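Local coordinates for protein SnoaL-like polyketide cyclase (Agrobacterium tumefaciens str. C58, PDB 3EHC) that is of unproven function but, as a SnoaL-like member of the NTF2 clan, possibly acts as a polyketide cyclase or on a related small molecule, at residues F77-P82 and G93-F98; M87-N92 and V121-Q126; E100-D105 and R112-V117. All blocks are in the same frame, centred on the assembly; numbering follows the deposited sequence.

Contact 1 of 3, residues F77-P82 and G93-F98; sequences FFDCTP and GRRVQF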
loop_
_atom_site.group_PDB
_atom_site.type_symbol
_atom_site.label_atom_id
_atom_site.label_comp_id
_atom_site.label_asym_id
_atom_site.label_seq_id
_atom_site.Cartn_x
_atom_site.Cartn_y
_atom_site.Cartn_z
ATOM N N PHE B 77 7.894 -5.165 5.071
ATOM C CA PHE B 77 8.467 -6.229 4.302
ATOM C C PHE B 77 8.442 -7.526 5.137
ATOM O O PHE B 77 8.827 -7.533 6.317
ATOM C CB PHE B 77 9.899 -5.853 3.893
ATOM C CG PHE B 77 10.658 -7.003 3.298
ATOM C CD1 PHE B 77 10.244 -7.552 2.090
ATOM C CD2 PHE B 77 11.746 -7.573 3.971
ATOM C CE1 PHE B 77 10.897 -8.621 1.535
ATOM C CE2 PHE B 77 12.428 -8.667 3.411
ATOM C CZ PHE B 77 11.995 -9.193 2.194
ATOM N N PHE B 78 7.923 -8.591 4.519
ATOM C CA PHE B 78 7.831 -9.913 5.140
ATOM C C PHE B 78 8.641 -10.922 4.375
ATOM O O PHE B 78 8.656 -10.922 3.146
ATOM C CB PHE B 78 6.384 -10.389 5.195
ATOM C CG PHE B 78 5.511 -9.545 6.056
ATOM C CD1 PHE B 78 5.439 -9.771 7.422
ATOM C CD2 PHE B 78 4.729 -8.512 5.486
ATOM C CE1 PHE B 78 4.621 -8.976 8.226
ATOM C CE2 PHE B 78 3.899 -7.735 6.254
ATOM C CZ PHE B 78 3.834 -7.953 7.622
ATOM N N ASP B 79 9.325 -11.765 5.136
ATOM C CA ASP B 79 10.091 -12.884 4.643
ATOM C C ASP B 79 9.787 -14.035 5.616
ATOM O O ASP B 79 10.330 -14.100 6.704
ATOM C CB ASP B 79 11.574 -12.485 4.639
ATOM C CG ASP B 79 12.485 -13.510 3.976
ATOM O OD1 ASP B 79 12.016 -14.578 3.544
ATOM O OD2 ASP B 79 13.699 -13.216 3.873
ATOM N N CYS B 80 8.853 -14.893 5.237
ATOM C CA CYS B 80 8.215 -15.792 6.180
ATOM C C CYS B 80 7.710 -17.072 5.497
ATOM O O CYS B 80 7.875 -17.232 4.282
ATOM C CB CYS B 80 7.102 -15.034 6.895
ATOM S SG CYS B 80 5.863 -14.429 5.802
ATOM N N THR B 81 7.110 -17.969 6.291
ATOM C CA THR B 81 6.827 -19.332 5.873
ATOM C C THR B 81 5.399 -19.720 6.310
ATOM O O THR B 81 5.197 -20.337 7.348
ATOM C CB THR B 81 7.946 -20.296 6.437
ATOM O OG1 THR B 81 9.249 -19.677 6.370
ATOM C CG2 THR B 81 8.011 -21.605 5.699
ATOM N N PRO B 82 4.398 -19.336 5.501
ATOM C CA PRO B 82 3.007 -19.730 5.752
ATOM C C PRO B 82 2.914 -21.235 5.730
ATOM O O PRO B 82 3.440 -21.842 4.810
ATOM C CB PRO B 82 2.259 -19.108 4.582
ATOM C CG PRO B 82 3.112 -18.011 4.109
ATOM C CD PRO B 82 4.515 -18.494 4.303
ATOM N N GLY B 93 4.137 -24.111 3.310
ATOM C CA GLY B 93 5.417 -24.248 3.987
ATOM C C GLY B 93 6.604 -23.751 3.211
ATOM O O GLY B 93 7.733 -23.919 3.617
ATOM N N ARG B 94 6.368 -23.110 2.083
ATOM C CA ARG B 94 7.464 -22.467 1.365
ATOM C C ARG B 94 7.673 -21.044 1.881
ATOM O O ARG B 94 6.723 -20.307 2.183
ATOM C CB ARG B 94 7.224 -22.470 -0.133
ATOM C CG ARG B 94 7.523 -23.798 -0.783
ATOM C CD ARG B 94 7.000 -23.793 -2.186
ATOM N NE ARG B 94 5.557 -23.819 -2.163
ATOM C CZ ARG B 94 4.780 -23.763 -3.231
ATOM N NH1 ARG B 94 5.272 -23.686 -4.455
ATOM N NH2 ARG B 94 3.476 -23.811 -3.056
ATOM N N ARG B 95 8.940 -20.662 1.940
ATOM C CA ARG B 95 9.333 -19.308 2.305
ATOM C C ARG B 95 9.069 -18.311 1.174
ATOM O O ARG B 95 9.465 -18.544 0.020
ATOM C CB ARG B 95 10.825 -19.264 2.654
ATOM C CG ARG B 95 11.334 -17.851 2.955
ATOM C CD ARG B 95 12.719 -17.869 3.574
ATOM N NE ARG B 95 12.569 -18.161 5.001
ATOM C CZ ARG B 95 12.888 -17.341 6.008
ATOM N NH1 ARG B 95 13.438 -16.155 5.754
ATOM N NH2 ARG B 95 12.702 -17.719 7.289
ATOM N N VAL B 96 8.415 -17.196 1.499
ATOM C CA VAL B 96 8.021 -16.224 0.488
ATOM C C VAL B 96 8.268 -14.834 1.037
ATOM O O VAL B 96 8.268 -14.629 2.235
ATOM C CB VAL B 96 6.524 -16.395 0.042
ATOM C CG1 VAL B 96 6.305 -17.708 -0.825
ATOM C CG2 VAL B 96 5.588 -16.352 1.247
ATOM N N GLN B 97 8.547 -13.892 0.141
ATOM C CA GLN B 97 8.755 -12.502 0.493
ATOM C C GLN B 97 7.664 -11.651 -0.169
ATOM O O GLN B 97 7.369 -11.798 -1.351
ATOM C CB GLN B 97 10.124 -11.982 0.058
ATOM C CG GLN B 97 11.308 -12.642 0.724
ATOM C CD GLN B 97 11.613 -13.956 0.071
ATOM O OE1 GLN B 97 11.525 -14.058 -1.139
ATOM N NE2 GLN B 97 11.939 -14.979 0.863
ATOM N N PHE B 98 7.053 -10.786 0.607
ATOM C CA PHE B 98 6.047 -9.886 0.080
ATOM C C PHE B 98 5.922 -8.684 0.986
ATOM O O PHE B 98 6.265 -8.739 2.159
ATOM C CB PHE B 98 4.690 -10.589 -0.001
ATOM C CG PHE B 98 4.205 -11.126 1.312
ATOM C CD1 PHE B 98 4.588 -12.378 1.742
ATOM C CD2 PHE B 98 3.357 -10.389 2.108
ATOM C CE1 PHE B 98 4.167 -12.867 2.946
ATOM C CE2 PHE B 98 2.924 -10.888 3.306
ATOM C CZ PHE B 98 3.329 -12.131 3.730
#
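Asp-79 OD1 is gripped by two side chains of 93-98, Gln-97 in the strand and Arg-95 in the loop just before it. Gln-97 NE2 donates the stronger bond, 2.7 Å to Asp-79 OD1 and almost straight at 177°; the acceptor lies in the plane of the amide, whereas the amide nitrogen stands well above the plane of the carboxylate. The second grip is a salt bridge from Arg-95 NH1, whose hydrogen bond to the same oxygen is weak. Asp-79 and Gln-97 run side by side, pointing the same way, with carboxylate and amide nearly perpendicular. A bend at chi2 (80°) turns CD of Gln-97 out of line with the start of its chain. Gln-97 CB and CG also meet the Phe-77 ring.

Underneath, 77-80 and 96-98 are antiparallel neighbours in the curved sheet of an NTF2-like fold. Asp-79 and Gln-97 form a non-hydrogen-bonded pair, flanked by the hydrogen-bonded pairs Phe-78 with Phe-98 and Cys-80 with Val-96. The side chains of those flanking pairs leave from the other face of the sheet. There Phe-98 takes the crowded position between its backbone N and carbonyl carbon (chi1 58°), and its ring receives Phe-78 CB over one face, 3.9 Å from the ring centroid. The two phenyl planes are near parallel but slid apart, with Phe-78 CD2 3.7 Å from Phe-98 CE2. Cys-80 SG approaches the Phe-98 ring obliquely, touching CE1 at 3.7 Å. Ile-123 of helix 120-127 also packs on Phe-98.

Beyond the strand pairing, Pro-82 O accepts a 2.8 Å bond from Gly-93 N, while Thr-81 OG1 is held by Asp-57.

Contact 2 of 3, residues M87-N92 and V121-Q126; sequences MDLPVN and VAIERQ. With SO4 (sulfate ion), chain G.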
loop_
_atom_site.group_PDB
_atom_site.type_symbol
_atom_site.label_atom_id
_atom_site.label_comp_id
_atom_site.label_asym_id
_atom_site.label_seq_id
_atom_site.Cartn_x
_atom_site.Cartn_y
_atom_site.Cartn_z
HETATM N N MSE B 87 -3.776 -16.109 1.542
HETATM C CA MSE B 87 -4.397 -15.316 0.478
HETATM C C MSE B 87 -4.932 -16.209 -0.629
HETATM O O MSE B 87 -4.793 -15.896 -1.806
HETATM C CB MSE B 87 -3.427 -14.292 -0.065
HETATM C CG MSE B 87 -2.841 -13.378 1.016
HETATM SE SE MSE B 87 -1.887 -11.866 0.193
HETATM C CE MSE B 87 -3.493 -10.745 -0.134
ATOM N N ASP B 88 -5.542 -17.323 -0.209
ATOM C CA ASP B 88 -6.045 -18.384 -1.098
ATOM C C ASP B 88 -5.008 -19.057 -2.038
ATOM O O ASP B 88 -5.357 -19.638 -3.079
ATOM C CB ASP B 88 -7.308 -17.876 -1.796
ATOM C CG ASP B 88 -8.345 -17.426 -0.795
ATOM O OD1 ASP B 88 -8.762 -18.284 0.012
ATOM O OD2 ASP B 88 -8.714 -16.230 -0.771
ATOM N N LEU B 89 -3.744 -18.976 -1.650
ATOM C CA LEU B 89 -2.646 -19.542 -2.394
ATOM C C LEU B 89 -2.096 -20.735 -1.606
ATOM O O LEU B 89 -1.909 -20.622 -0.399
ATOM C CB LEU B 89 -1.544 -18.498 -2.560
ATOM C CG LEU B 89 -1.932 -17.303 -3.418
ATOM C CD1 LEU B 89 -0.793 -16.247 -3.443
ATOM C CD2 LEU B 89 -2.337 -17.830 -4.820
ATOM N N PRO B 90 -1.843 -21.890 -2.275
ATOM C CA PRO B 90 -1.280 -23.029 -1.543
ATOM C C PRO B 90 0.227 -22.913 -1.249
ATOM O O PRO B 90 1.027 -23.668 -1.780
ATOM C CB PRO B 90 -1.652 -24.233 -2.423
ATOM C CG PRO B 90 -1.743 -23.689 -3.779
ATOM C CD PRO B 90 -2.095 -22.225 -3.683
ATOM N N VAL B 91 0.608 -21.942 -0.414
ATOM C CA VAL B 91 2.004 -21.687 -0.112
ATOM C C VAL B 91 2.647 -22.921 0.538
ATOM O O VAL B 91 3.744 -23.323 0.175
ATOM C CB VAL B 91 2.195 -20.459 0.787
ATOM C CG1 VAL B 91 3.681 -20.259 1.133
ATOM C CG2 VAL B 91 1.644 -19.233 0.073
ATOM N N ASN B 92 1.941 -23.521 1.492
ATOM C CA ASN B 92 2.253 -24.847 1.963
ATOM C C ASN B 92 3.702 -25.014 2.441
ATOM O O ASN B 92 4.409 -25.947 2.023
ATOM C CB ASN B 92 1.993 -25.891 0.856
ATOM C CG ASN B 92 0.545 -26.197 0.677
ATOM O OD1 ASN B 92 -0.269 -25.898 1.536
ATOM N ND2 ASN B 92 0.207 -26.795 -0.442
ATOM N N VAL B 121 0.394 -10.471 -5.763
ATOM C CA VAL B 121 1.062 -10.762 -7.030
ATOM C C VAL B 121 2.493 -11.294 -6.794
ATOM O O VAL B 121 2.904 -12.175 -7.505
ATOM C CB VAL B 121 1.000 -9.547 -8.018
ATOM C CG1 VAL B 121 1.667 -9.867 -9.320
ATOM C CG2 VAL B 121 -0.483 -9.146 -8.296
ATOM N N ALA B 122 3.217 -10.739 -5.815
ATOM C CA ALA B 122 4.587 -11.154 -5.451
ATOM C C ALA B 122 4.602 -12.616 -5.032
ATOM O O ALA B 122 5.478 -13.380 -5.433
ATOM C CB ALA B 122 5.156 -10.235 -4.312
ATOM N N ILE B 123 3.595 -13.011 -4.255
ATOM C CA ILE B 123 3.481 -14.397 -3.805
ATOM C C ILE B 123 3.157 -15.339 -4.985
ATOM O O ILE B 123 3.739 -16.407 -5.101
ATOM C CB ILE B 123 2.426 -14.588 -2.667
ATOM C CG1 ILE B 123 2.685 -13.633 -1.498
ATOM C CG2 ILE B 123 2.426 -16.111 -2.132
ATOM C CD1 ILE B 123 1.559 -13.716 -0.373
ATOM N N GLU B 124 2.207 -14.941 -5.826
ATOM C CA GLU B 124 1.835 -15.704 -7.021
ATOM C C GLU B 124 3.032 -16.018 -7.901
ATOM O O GLU B 124 3.207 -17.161 -8.355
ATOM C CB GLU B 124 0.735 -14.950 -7.791
ATOM C CG GLU B 124 -0.628 -15.017 -7.122
ATOM C CD GLU B 124 -1.702 -14.052 -7.737
ATOM O OE1 GLU B 124 -1.374 -13.159 -8.561
ATOM O OE2 GLU B 124 -2.891 -14.196 -7.400
ATOM N N ARG B 125 3.833 -14.990 -8.142
ATOM C CA ARG B 125 5.051 -15.144 -8.897
ATOM C C ARG B 125 6.040 -16.111 -8.310
ATOM O O ARG B 125 6.688 -16.809 -9.051
ATOM C CB ARG B 125 5.736 -13.796 -9.049
ATOM C CG ARG B 125 5.068 -13.007 -10.087
ATOM C CD ARG B 125 5.749 -11.705 -10.299
ATOM N NE ARG B 125 4.870 -10.825 -11.062
ATOM C CZ ARG B 125 4.912 -9.501 -10.999
ATOM N NH1 ARG B 125 5.788 -8.904 -10.185
ATOM N NH2 ARG B 125 4.070 -8.778 -11.745
ATOM N N GLN B 126 6.176 -16.120 -6.988
ATOM C CA GLN B 126 7.089 -17.030 -6.316
ATOM C C GLN B 126 6.660 -18.494 -6.372
ATOM O O GLN B 126 7.501 -19.370 -6.365
ATOM C CB GLN B 126 7.293 -16.592 -4.874
ATOM C CG GLN B 126 8.168 -15.393 -4.793
ATOM C CD GLN B 126 8.126 -14.690 -3.448
ATOM O OE1 GLN B 126 8.780 -15.111 -2.476
ATOM N NE2 GLN B 126 7.408 -13.579 -3.400
HETATM S S SO4 G . 5.628 -4.890 -10.783
HETATM O O1 SO4 G . 6.925 -5.048 -11.470
HETATM O O2 SO4 G . 5.748 -5.302 -9.379
HETATM O O3 SO4 G . 4.589 -5.701 -11.418
HETATM O O4 SO4 G . 5.206 -3.490 -10.865
#
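Leu-89 CD1 presses against Ile-123 CG2 at 3.5 Å, closer than carbon atoms usually pack, and this pair is the tight part of an otherwise sparse contact. The same leucine methyl also meets Ile-123 CB. Both isoleucine branches are used: CG2, anti to the backbone N, meets Leu-89 and, at 3.9 Å, Val-91 CG2, whereas Ile-123 CD1 lies 4.0 Å from SE of Met-87, a selenomethionine. Met-87 and Val-91 each cross the isoleucine at about a right angle, and Leu-89 crosses it more obliquely. No hydrogen bond joins the segments; the join is wholly apolar.

Helix 120-127, the C-terminal helix of this NTF2-like chain, is thereby packed against the connection between strands 71-80 and 96-107, which carries the short antiparallel pair 85-86 and 89-90. Pro-90 is the centre of an inverse gamma turn there, with Val-91 N bonded to Leu-89 O. Toward the edge the packing thins to aliphatic contact: Glu-124 CG lies 3.9 Å from Leu-89 CD1, and its carboxylate is engaged by Lys-120 of the second subunit in a salt bridge. Met-87 likewise packs on Val-121 of the second subunit, which places this side of the contact at the dimer interface.

Arg-125 and Gln-126 have their partners apart from 87-92. Arg-125, exposed and extended from CG to NE, donates from NH2 to O3 of a sulfate ion at 3.1 Å; the ion, probably from the crystallisation liquor, is also bound by Asn-35 of the second subunit. Gln-126 NE2 bonds Ala-122 O one turn earlier, 2.8 Å and from above the carbonyl plane, and also Gln-97 O of the sheet.

Contact 3 of 3, residues E100-D105 and R112-V117; sequences EHVFYD and RRVWSV. With SO4 (sulfate ion), chain H.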
loop_
_atom_site.group_PDB
_atom_site.type_symbol
_atom_site.label_atom_id
_atom_site.label_comp_id
_atom_site.label_asym_id
_atom_site.label_seq_id
_atom_site.Cartn_x
_atom_site.Cartn_y
_atom_site.Cartn_z
ATOM N N GLU B 100 3.503 -5.328 2.517
ATOM C CA GLU B 100 2.185 -4.815 2.856
ATOM C C GLU B 100 2.318 -3.286 2.941
ATOM O O GLU B 100 3.262 -2.775 3.554
ATOM C CB GLU B 100 1.731 -5.351 4.204
ATOM C CG GLU B 100 0.296 -4.968 4.585
ATOM C CD GLU B 100 -0.043 -5.286 6.049
ATOM O OE1 GLU B 100 0.723 -6.019 6.709
ATOM O OE2 GLU B 100 -1.091 -4.805 6.541
ATOM N N HIS B 101 1.386 -2.579 2.302
ATOM C CA HIS B 101 1.290 -1.122 2.391
ATOM C C HIS B 101 0.038 -0.757 3.165
ATOM O O HIS B 101 -1.078 -1.068 2.770
ATOM C CB HIS B 101 1.223 -0.495 1.026
ATOM C CG HIS B 101 2.513 -0.574 0.273
ATOM N ND1 HIS B 101 2.728 0.103 -0.905
ATOM C CD2 HIS B 101 3.651 -1.256 0.531
ATOM C CE1 HIS B 101 3.951 -0.142 -1.334
ATOM N NE2 HIS B 101 4.532 -0.963 -0.478
ATOM N N VAL B 102 0.230 -0.058 4.269
ATOM C CA VAL B 102 -0.849 0.132 5.220
ATOM C C VAL B 102 -0.881 1.578 5.733
ATOM O O VAL B 102 0.145 2.181 6.002
ATOM C CB VAL B 102 -0.763 -0.955 6.361
ATOM C CG1 VAL B 102 0.612 -0.977 6.939
ATOM C CG2 VAL B 102 -1.905 -0.802 7.443
ATOM N N PHE B 103 -2.091 2.121 5.788
ATOM C CA PHE B 103 -2.393 3.441 6.365
ATOM C C PHE B 103 -3.091 3.290 7.725
ATOM O O PHE B 103 -3.979 2.446 7.884
ATOM C CB PHE B 103 -3.307 4.260 5.421
ATOM C CG PHE B 103 -2.622 4.733 4.195
ATOM C CD1 PHE B 103 -2.499 3.892 3.091
ATOM C CD2 PHE B 103 -2.036 5.997 4.135
ATOM C CE1 PHE B 103 -1.811 4.304 1.970
ATOM C CE2 PHE B 103 -1.350 6.404 2.964
ATOM C CZ PHE B 103 -1.247 5.563 1.921
ATOM N N TYR B 104 -2.670 4.103 8.687
ATOM C CA TYR B 104 -3.274 4.147 10.018
ATOM C C TYR B 104 -3.762 5.552 10.340
ATOM O O TYR B 104 -3.051 6.535 10.114
ATOM C CB TYR B 104 -2.285 3.736 11.104
ATOM C CG TYR B 104 -1.639 2.373 10.914
ATOM C CD1 TYR B 104 -0.492 2.238 10.146
ATOM C CD2 TYR B 104 -2.176 1.226 11.511
ATOM C CE1 TYR B 104 0.126 1.016 9.978
ATOM C CE2 TYR B 104 -1.571 -0.033 11.333
ATOM C CZ TYR B 104 -0.405 -0.122 10.565
ATOM O OH TYR B 104 0.233 -1.334 10.371
ATOM N N ASP B 105 -4.991 5.632 10.846
ATOM C CA ASP B 105 -5.522 6.858 11.392
ATOM C C ASP B 105 -5.436 6.654 12.905
ATOM O O ASP B 105 -5.971 5.681 13.430
ATOM C CB ASP B 105 -6.944 7.088 10.858
ATOM C CG ASP B 105 -7.511 8.480 11.170
ATOM O OD1 ASP B 105 -6.766 9.481 11.442
ATOM O OD2 ASP B 105 -8.769 8.555 11.148
ATOM N N ARG B 112 -6.852 3.660 15.206
ATOM C CA ARG B 112 -8.318 3.741 15.190
ATOM C C ARG B 112 -8.915 3.194 13.891
ATOM O O ARG B 112 -9.969 2.551 13.889
ATOM C CB ARG B 112 -8.740 5.200 15.427
ATOM C CG ARG B 112 -10.233 5.501 15.481
ATOM C CD ARG B 112 -11.026 4.556 16.339
ATOM N NE ARG B 112 -12.450 4.880 16.288
ATOM C CZ ARG B 112 -13.308 4.413 15.376
ATOM N NH1 ARG B 112 -12.915 3.603 14.395
ATOM N NH2 ARG B 112 -14.584 4.771 15.431
ATOM N N ARG B 113 -8.251 3.468 12.774
ATOM C CA ARG B 113 -8.654 2.932 11.484
ATOM C C ARG B 113 -7.411 2.485 10.703
ATOM O O ARG B 113 -6.369 3.140 10.738
ATOM C CB ARG B 113 -9.400 3.990 10.689
ATOM C CG ARG B 113 -10.627 4.515 11.358
ATOM C CD ARG B 113 -11.241 5.646 10.580
ATOM N NE ARG B 113 -12.452 6.115 11.242
ATOM C CZ ARG B 113 -12.473 6.932 12.295
ATOM N NH1 ARG B 113 -11.346 7.407 12.833
ATOM N NH2 ARG B 113 -13.640 7.285 12.816
ATOM N N VAL B 114 -7.538 1.349 10.015
ATOM C CA VAL B 114 -6.455 0.789 9.243
ATOM C C VAL B 114 -6.960 0.481 7.836
ATOM O O VAL B 114 -8.071 -0.011 7.653
ATOM C CB VAL B 114 -5.902 -0.483 9.914
ATOM C CG1 VAL B 114 -4.624 -0.925 9.247
ATOM C CG2 VAL B 114 -5.665 -0.222 11.410
ATOM N N TRP B 115 -6.139 0.799 6.845
ATOM C CA TRP B 115 -6.380 0.368 5.468
ATOM C C TRP B 115 -5.122 -0.312 4.979
ATOM O O TRP B 115 -4.091 0.333 4.855
ATOM C CB TRP B 115 -6.746 1.572 4.568
ATOM C CG TRP B 115 -8.039 2.256 4.933
ATOM C CD1 TRP B 115 -9.285 1.933 4.476
ATOM C CD2 TRP B 115 -8.209 3.386 5.806
ATOM N NE1 TRP B 115 -10.215 2.790 5.008
ATOM C CE2 TRP B 115 -9.585 3.693 5.825
ATOM C CE3 TRP B 115 -7.330 4.170 6.586
ATOM C CZ2 TRP B 115 -10.119 4.762 6.600
ATOM C CZ3 TRP B 115 -7.860 5.241 7.355
ATOM C CH2 TRP B 115 -9.242 5.524 7.345
ATOM N N SER B 116 -5.220 -1.610 4.695
ATOM C CA SER B 116 -4.063 -2.413 4.343
ATOM C C SER B 116 -4.254 -3.110 2.995
ATOM O O SER B 116 -5.342 -3.579 2.676
ATOM C CB SER B 116 -3.810 -3.434 5.448
ATOM O OG SER B 116 -3.039 -4.502 4.949
ATOM N N VAL B 117 -3.184 -3.147 2.203
ATOM C CA VAL B 117 -3.121 -3.923 0.959
ATOM C C VAL B 117 -1.837 -4.760 0.992
ATOM O O VAL B 117 -0.755 -4.223 1.220
ATOM C CB VAL B 117 -3.196 -2.989 -0.318
ATOM C CG1 VAL B 117 -3.109 -3.787 -1.538
ATOM C CG2 VAL B 117 -4.489 -2.176 -0.339
HETATM S S SO4 H . -15.086 6.515 18.497
HETATM O O1 SO4 H . -13.885 5.767 18.871
HETATM O O2 SO4 H . -15.418 7.510 19.515
HETATM O O3 SO4 H . -16.205 5.579 18.317
HETATM O O4 SO4 H . -14.826 7.264 17.274
#
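Ser-116 OG donates to Glu-100 OE2 at 2.5 Å, a short bond that meets the carboxylate on its anti side, 29° out of its plane. Glu-100 gets there as an extended chain whose CG is anti to the backbone N (chi1 -175°). On the same face of the sheet, Val-102 CG2 is wedged against Val-114 CG1 at 3.3 Å, tighter than normal carbon packing. That Val-102 methyl also lies over one face of the Tyr-104 ring, toward the rim, while Val-114 CG2 meets the ring obliquely at CD2.

At the far end of the pairing, Asp-105 O accepts from both Arg-112 N, at 2.8 Å, and Arg-113 N, at 3.2 Å. Two residues thus face one, a classic beta bulge. Asp-105 and Arg-113 then run side by side in a salt bridge, its hydrogen bond from NH1 to OD2 long and weak at 3.3 Å; Glu-107 gives Arg-113 a second acidic partner. Arg-112 NH1 lies over the centre of the Arg-113 guanidinium. Nearby anions probably offset their repulsion: Glu-33 pairs with Arg-112 NH1, and a sulfate ion, probably from the crystallisation liquor, accepts from Arg-112 NE and NH2.

What sets these side chains in place is an antiparallel ladder, regular up to the bulge, with Phe-103 N to Trp-115 O at 2.8 Å and its reciprocal bond in the middle. On the face bearing His-101, Phe-103, Trp-115 and Val-117, the second subunit packs; His-101 meets Phe-103 of the second subunit edge-to-face, and Phe-103 meets its His-101 in the same way. The opposite face carries Tyr-104, bonded to Tyr-9 of helix 5-17. The hairpin lies mid-sheet, with strand 71-80 flanking 100-105 and strand 32-34 flanking 112-117.

How the contacts relate
Contacts 1 and 3 share strand 96-107 and one mixed sheet: contact 1 pairs its start with strand 71-80, contact 3 its later part with strand 110-118. Their centres lie about 20 Å apart, on opposite sides of the chain's centre, and both segments of contact 1 precede those of contact 3 in sequence. Contact 2, its centre about 9 Å from that of contact 1, alternates with it in sequence and touches it through Gln-126 and Gln-97. Its two segments enclose the hairpin of contact 3, and the C-terminal helix comes back to the end of the sheet where contact 1 lies. Contacts 2 and 3 both meet the second subunit, so both the helix end and the hairpin take part in the dimer interface.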